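Local coordinates for uncharacterized protein (Pyrococcus furiosus, PDB 4XLZ), which probably removes an acetyl group from N,N'-diacetylchitobiose as a metal-dependent deacetylase of carbohydrate esterase family 14, at residues I37-H40 with P41-A45; I87-R90 with E91-S95. One frame throughout, in Å; residues are numbered along the deposited sequence.

Both contacts are local and lie in series along the chain, 37-45 before 87-95, with centres about 11 Å apart. Interaction 1 runs from the end of strand 33-38, the middle strand of the five-stranded parallel sheet, into helix 43-57; interaction 2 spans about two and a half turns of helix 81-99, in the beta-alpha-beta unit that joins strand 61-68 to 103-109. They meet directly: Arg88 NH2 makes a hydrogen bond of 2.8 Å to Pro41 O, while Glu92 OE1 approaches Glu38 OE2 to 2.5 Å, short enough that one of the two carboxylates is probably protonated. Through these contacts helix 81-99 lies against the turn that carries two of the metal ligands, His40 and Asp43.

Interaction 1 of 2, residues I37-H40 with P41-A45; sequences IEPH and PDDCA. With CD (cadmium ion), chain G.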
ATOM      1  N   ILE A  37       4.419  -0.644 -26.248  1.00 14.15           N
ATOM      2  CA  ILE A  37       4.154  -1.133 -24.883  1.00 13.26           C
ATOM      3  C   ILE A  37       2.828  -1.877 -24.864  1.00 13.45           C
ATOM      4  O   ILE A  37       1.748  -1.316 -25.319  1.00 15.53           O
ATOM      5  CB  ILE A  37       4.054   0.091 -23.965  1.00 12.99           C
ATOM      6  CG1 ILE A  37       5.473   0.791 -24.028  1.00 14.69           C
ATOM      7  CG2 ILE A  37       3.889  -0.461 -22.501  1.00 15.89           C
ATOM      8  CD1 ILE A  37       5.542   2.022 -23.014  1.00 16.70           C
ATOM      9  N   GLU A  38       2.844  -3.096 -24.414  1.00 12.57           N
ATOM     10  CA  GLU A  38       1.640  -3.977 -24.359  1.00 13.49           C
ATOM     11  C   GLU A  38       1.401  -4.407 -22.956  1.00 13.05           C
ATOM     12  O   GLU A  38       2.296  -4.830 -22.235  1.00 13.32           O
ATOM     13  CB  GLU A  38       1.718  -5.240 -25.271  1.00 13.91           C
ATOM     14  CG  GLU A  38       3.061  -6.015 -25.063  1.00 13.82           C
ATOM     15  CD  GLU A  38       3.175  -7.228 -25.997  1.00 15.06           C
ATOM     16  OE1 GLU A  38       2.295  -7.414 -26.834  1.00 15.39           O
ATOM     17  OE2 GLU A  38       4.094  -8.093 -25.775  1.00 15.78           O
ATOM     18  N   PRO A  39       0.145  -4.473 -22.578  1.00 11.92           N
ATOM     19  CA  PRO A  39      -0.177  -4.980 -21.215  1.00 12.24           C
ATOM     20  C   PRO A  39       0.105  -6.449 -21.032  1.00 12.66           C
ATOM     21  O   PRO A  39       0.663  -6.853 -19.993  1.00 13.20           O
ATOM     22  CB  PRO A  39      -1.727  -4.692 -21.075  1.00 12.34           C
ATOM     23  CG  PRO A  39      -2.005  -3.510 -21.985  1.00 11.53           C
ATOM     24  CD  PRO A  39      -0.973  -3.709 -23.235  1.00 11.69           C
ATOM     25  N   HIS A  40      -0.264  -7.264 -22.101  1.00 13.43           N
ATOM     26  CA  HIS A  40      -0.075  -8.722 -22.047  1.00 13.66           C
ATOM     27  C   HIS A  40       0.580  -9.144 -23.369  1.00 11.52           C
ATOM     28  O   HIS A  40       0.556  -8.399 -24.329  1.00 14.26           O
ATOM     29  CB  HIS A  40      -1.507  -9.388 -22.022  1.00 13.34           C
ATOM     30  CG  HIS A  40      -2.321  -8.881 -20.887  1.00 12.42           C
ATOM     31  ND1 HIS A  40      -3.510  -8.192 -21.140  1.00 11.89           N
ATOM     32  CD2 HIS A  40      -2.202  -9.047 -19.547  1.00 14.32           C
ATOM     33  CE1 HIS A  40      -4.060  -7.907 -19.953  1.00 13.31           C
ATOM     34  NE2 HIS A  40      -3.293  -8.413 -18.974  1.00 12.52           N
ATOM     35  N   PRO A  41       1.173 -10.366 -23.321  1.00 13.13           N
ATOM     36  CA  PRO A  41       1.738 -10.908 -24.589  1.00 14.98           C
ATOM     37  C   PRO A  41       0.489 -11.101 -25.593  1.00 15.34           C
ATOM     38  O   PRO A  41      -0.543 -11.660 -25.245  1.00 18.34           O
ATOM     39  CB  PRO A  41       2.205 -12.326 -24.167  1.00 15.95           C
ATOM     40  CG  PRO A  41       2.464 -12.195 -22.664  1.00 15.32           C
ATOM     41  CD  PRO A  41       1.282 -11.311 -22.215  1.00 13.70           C
ATOM     42  N   ASP A  42       0.656 -10.457 -26.688  1.00 14.76           N
ATOM     43  CA  ASP A  42      -0.263 -10.431 -27.833  1.00 14.53           C
ATOM     44  C   ASP A  42      -0.931  -9.129 -28.063  1.00 15.36           C
ATOM     45  O   ASP A  42      -1.439  -8.892 -29.133  1.00 15.63           O
ATOM     46  CB  ASP A  42      -1.278 -11.578 -27.930  1.00 14.93           C
ATOM     47  CG  ASP A  42      -2.498 -11.473 -26.964  1.00 18.36           C
ATOM     48  OD1 ASP A  42      -2.850 -10.359 -26.501  1.00 18.21           O
ATOM     49  OD2 ASP A  42      -3.188 -12.531 -26.697  1.00 17.30           O
ATOM     50  N   ASP A  43      -0.813  -8.178 -27.088  1.00 12.94           N
ATOM     51  CA  ASP A  43      -1.537  -6.959 -27.413  1.00 13.21           C
ATOM     52  C   ASP A  43      -0.932  -6.047 -28.495  1.00 13.39           C
ATOM     53  O   ASP A  43      -1.656  -5.340 -29.196  1.00 14.85           O
ATOM     54  CB  ASP A  43      -1.670  -6.016 -26.099  1.00 13.35           C
ATOM     55  CG  ASP A  43      -2.680  -6.523 -25.148  1.00 14.87           C
ATOM     56  OD1 ASP A  43      -3.897  -6.721 -25.612  1.00 14.11           O
ATOM     57  OD2 ASP A  43      -2.406  -6.854 -23.974  1.00 13.73           O
ATOM     58  N   CYS A  44       0.388  -6.036 -28.653  1.00 13.69           N
ATOM     59  CA  CYS A  44       0.990  -5.283 -29.786  1.00 14.32           C
ATOM     60  C   CYS A  44       0.488  -5.904 -31.134  1.00 14.79           C
ATOM     61  O   CYS A  44       0.144  -5.102 -32.004  1.00 15.97           O
ATOM     62  CB  CYS A  44       2.532  -5.382 -29.718  1.00 16.60           C
ATOM     63  SG  CYS A  44       3.161  -4.289 -28.413  1.00 21.64           S
ATOM     64  N   ALA A  45       0.510  -7.244 -31.178  1.00 15.85           N
ATOM     65  CA  ALA A  45       0.065  -7.845 -32.460  1.00 14.85           C
ATOM     66  C   ALA A  45      -1.397  -7.527 -32.689  1.00 16.27           C
ATOM     67  O   ALA A  45      -1.779  -7.198 -33.842  1.00 16.78           O
ATOM     68  CB  ALA A  45       0.212  -9.363 -32.412  1.00 16.63           C
TER
HETATM   69 CD    CD G 301      -4.445  -7.632 -23.192  1.00 14.67          CD
HETATM   70  O   HOH W   1       2.051  -8.792 -29.345  1.00 16.98           O
HETATM   71  O   HOH W   2      -6.545  -8.842 -22.294  1.00 23.54           O
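The imidazole of His40 and the carboxylate of Asp43 lie side by side and point the same way, their planes 46° apart, so that both close on one cadmium ion. His40 offers ND1 at 2.3 Å from the metal, whereas Asp43 chelates it unevenly, OD2 at 2.3 Å and OD1 at 2.6 Å from the cadmium. The anti lone pair of OD2 also takes the backbone N-H of His40 (2.9 Å from N to OD2), which, with the two metal bonds, helps to set the rotation of the carboxylate, and Tyr191 OH bonds to OD1. On the far side of the ring, NE2 is held by Asp150. His40 to Asp43 form a type II beta turn between strand 33-38 and helix 43-57, and His-Pro-Asp-Asp is the metal-binding signature of the GlcNAc-PI de-N-acetylase family; His151 completes the protein ligands. Glu38 points toward the start of the helix: with chi1 at 50°, CG sits between the backbone N and carbonyl carbon, and the extended chain beyond carries OE1 to Cys44 N, 3.0 Å away in a nearly straight bond. Water 1 lies within hydrogen-bonding distance of the same oxygen and accepts from Ala45 N, while Cys44 SG packs against Glu38 CB at 3.6 Å.

Interaction 2 of 2, residues I87-R90 with E91-S95; sequences IRRR and EEEES
Ile87 runs alongside Glu91, one turn further on, its CG2 methyl 3.4 Å from Glu91 OE1. The backbone joins the same two residues, Glu91 N bonding to Ile87 O, and the three following i to i+4 bonds of the alpha-helix carry on to Glu94. Arg88 crosses Glu91 obliquely. Its chain bends at chi3 (70°), and NE stays 4.8 Å from Glu91 OE2; water 3 bridges them, accepting from NE at 2.8 Å and donating to OE2 at 2.9 Å from its oxygen. The two terminal nitrogens bond to backbone carbonyls, NH2 to Pro41 O and NH1 to Gly70 O, and Ser217 OG is a second partner of Glu91 OE2. The aliphatic part of Arg89 meets Glu93, with Arg89 CG 3.9 Å from Glu93 OE2; the guanidinium and carboxylate planes stand 87° apart and the two groups make no salt bridge. Arg90 extends outward, its CA 3.9 Å from Glu93 OE1, and packs on Glu83 of a second subunit. Helix 81-99 lies against strand 103-109, where Arg89 makes a cation-pi contact with Trp106 and Glu92 touches Ile104, while Glu92 OE1 accepts Asp42 N ahead of helix 43-57.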
ATOM      1  N   ILE A  87       4.895 -20.601 -21.701  1.00 16.26           N
ATOM      2  CA  ILE A  87       4.370 -20.849 -23.062  1.00 16.90           C
ATOM      3  C   ILE A  87       4.147 -19.541 -23.802  1.00 16.92           C
ATOM      4  O   ILE A  87       4.499 -19.336 -25.004  1.00 17.27           O
ATOM      5  CB  ILE A  87       3.044 -21.607 -22.968  1.00 18.30           C
ATOM      6  CG1 ILE A  87       3.294 -23.074 -22.540  1.00 18.59           C
ATOM      7  CG2 ILE A  87       2.199 -21.504 -24.286  1.00 21.81           C
ATOM      8  CD1 ILE A  87       2.026 -23.761 -22.028  1.00 22.99           C
ATOM      9  N   ARG A  88       3.583 -18.515 -23.107  1.00 14.69           N
ATOM     10  CA  ARG A  88       3.353 -17.250 -23.762  1.00 15.50           C
ATOM     11  C   ARG A  88       4.550 -16.433 -24.149  1.00 14.47           C
ATOM     12  O   ARG A  88       4.508 -15.631 -25.131  1.00 15.33           O
ATOM     13  CB  ARG A  88       2.394 -16.393 -22.887  1.00 13.81           C
ATOM     14  CG  ARG A  88       1.029 -17.124 -22.796  1.00 15.99           C
ATOM     15  CD  ARG A  88      -0.058 -16.243 -22.037  1.00 15.49           C
ATOM     16  NE  ARG A  88      -0.434 -15.114 -22.868  1.00 14.36           N
ATOM     17  CZ  ARG A  88      -1.478 -14.266 -22.546  1.00 13.77           C
ATOM     18  NH1 ARG A  88      -2.075 -14.506 -21.357  1.00 13.52           N
ATOM     19  NH2 ARG A  88      -1.811 -13.256 -23.364  1.00 15.29           N
ATOM     20  N   ARG A  89       5.708 -16.629 -23.406  1.00 16.40           N
ATOM     21  CA  ARG A  89       6.916 -15.954 -23.837  1.00 16.97           C
ATOM     22  C   ARG A  89       7.374 -16.512 -25.205  1.00 16.09           C
ATOM     23  O   ARG A  89       7.728 -15.705 -26.070  1.00 18.40           O
ATOM     24  CB  ARG A  89       7.981 -16.219 -22.745  1.00 20.63           C
ATOM     25  CG  ARG A  89       9.224 -15.512 -23.226  1.00 25.97           C
ATOM     26  CD  ARG A  89      10.306 -15.974 -22.290  1.00 40.10           C
ATOM     27  NE  ARG A  89       9.901 -15.428 -20.977  1.00 47.33           N
ATOM     28  CZ  ARG A  89      10.593 -14.519 -20.278  1.00 48.70           C
ATOM     29  NH1 ARG A  89      11.835 -14.087 -20.721  1.00 38.20           N
ATOM     30  NH2 ARG A  89      10.028 -14.100 -19.148  1.00 38.99           N
ATOM     31  N   ARG A  90       7.272 -17.828 -25.306  1.00 17.29           N
ATOM     32  CA  ARG A  90       7.681 -18.402 -26.629  1.00 17.98           C
ATOM     33  C   ARG A  90       6.701 -18.000 -27.771  1.00 17.89           C
ATOM     34  O   ARG A  90       7.140 -17.689 -28.873  1.00 19.98           O
ATOM     35  CB  ARG A  90       7.683 -19.905 -26.502  1.00 19.53           C
ATOM     36  CG  ARG A  90       8.735 -20.335 -25.485  1.00 28.48           C
ATOM     37  CD  ARG A  90       8.548 -21.693 -24.852  1.00 44.83           C
ATOM     38  NE  ARG A  90       9.707 -22.050 -23.972  1.00 51.65           N
ATOM     39  CZ  ARG A  90       9.873 -23.254 -23.415  1.00 54.45           C
ATOM     40  NH1 ARG A  90       8.957 -24.229 -23.628  1.00 54.98           N
ATOM     41  NH2 ARG A  90      10.931 -23.473 -22.628  1.00 56.61           N
ATOM     42  N   GLU A  91       5.397 -17.965 -27.432  1.00 15.99           N
ATOM     43  CA  GLU A  91       4.409 -17.437 -28.438  1.00 16.99           C
ATOM     44  C   GLU A  91       4.721 -16.065 -28.912  1.00 15.93           C
ATOM     45  O   GLU A  91       4.667 -15.716 -30.057  1.00 17.21           O
ATOM     46  CB  GLU A  91       3.015 -17.474 -27.854  1.00 15.16           C
ATOM     47  CG  GLU A  91       2.568 -18.926 -27.713  1.00 15.97           C
ATOM     48  CD  GLU A  91       1.246 -19.183 -27.046  1.00 18.19           C
ATOM     49  OE1 GLU A  91       0.709 -20.367 -27.066  1.00 18.51           O
ATOM     50  OE2 GLU A  91       0.680 -18.242 -26.378  1.00 18.94           O
ATOM     51  N   GLU A  92       5.068 -15.179 -27.930  1.00 15.88           N
ATOM     52  CA  GLU A  92       5.401 -13.833 -28.352  1.00 17.12           C
ATOM     53  C   GLU A  92       6.688 -13.718 -29.187  1.00 15.88           C
ATOM     54  O   GLU A  92       6.782 -12.910 -30.096  1.00 17.26           O
ATOM     55  CB  GLU A  92       5.520 -12.878 -27.071  1.00 17.60           C
ATOM     56  CG  GLU A  92       5.623 -11.423 -27.458  1.00 19.73           C
ATOM     57  CD  GLU A  92       4.298 -10.821 -27.942  1.00 24.61           C
ATOM     58  OE1 GLU A  92       3.580 -10.092 -27.232  1.00 22.28           O
ATOM     59  OE2 GLU A  92       3.964 -10.956 -29.154  1.00 20.45           O
ATOM     60  N   GLU A  93       7.666 -14.551 -28.811  1.00 17.17           N
ATOM     61  CA  GLU A  93       8.900 -14.496 -29.640  1.00 18.76           C
ATOM     62  C   GLU A  93       8.550 -14.926 -31.092  1.00 17.91           C
ATOM     63  O   GLU A  93       9.122 -14.356 -32.012  1.00 20.11           O
ATOM     64  CB  GLU A  93       9.925 -15.472 -29.039  1.00 18.43           C
ATOM     65  CG  GLU A  93      10.524 -14.759 -27.682  1.00 19.60           C
ATOM     66  CD  GLU A  93      11.333 -15.749 -26.840  1.00 30.75           C
ATOM     67  OE1 GLU A  93      11.295 -17.002 -27.057  1.00 32.82           O
ATOM     68  OE2 GLU A  93      12.050 -15.244 -25.947  1.00 30.98           O
ATOM     69  N   GLU A  94       7.695 -15.919 -31.238  1.00 19.35           N
ATOM     70  CA  GLU A  94       7.330 -16.364 -32.646  1.00 19.10           C
ATOM     71  C   GLU A  94       6.485 -15.253 -33.330  1.00 19.89           C
ATOM     72  O   GLU A  94       6.677 -14.919 -34.480  1.00 19.69           O
ATOM     73  CB  GLU A  94       6.592 -17.647 -32.541  1.00 19.62           C
ATOM     74  CG  GLU A  94       5.912 -18.110 -33.931  1.00 28.50           C
ATOM     75  CD  GLU A  94       5.155 -19.525 -33.801  1.00 47.50           C
ATOM     76  OE1 GLU A  94       5.710 -20.385 -33.062  1.00 53.99           O
ATOM     77  OE2 GLU A  94       4.059 -19.807 -34.415  1.00 47.09           O
ATOM     78  N   SER A  95       5.506 -14.651 -32.618  1.00 17.12           N
ATOM     79  CA  SER A  95       4.740 -13.590 -33.217  1.00 16.47           C
ATOM     80  C   SER A  95       5.592 -12.423 -33.611  1.00 18.76           C
ATOM     81  O   SER A  95       5.501 -11.806 -34.666  1.00 18.87           O
ATOM     82  CB  SER A  95       3.716 -13.167 -32.097  1.00 16.93           C
ATOM     83  OG  SER A  95       2.845 -12.127 -32.527  1.00 18.91           O
TER
HETATM   84  O   HOH W   3       0.283 -15.485 -25.557  1.00 17.85           O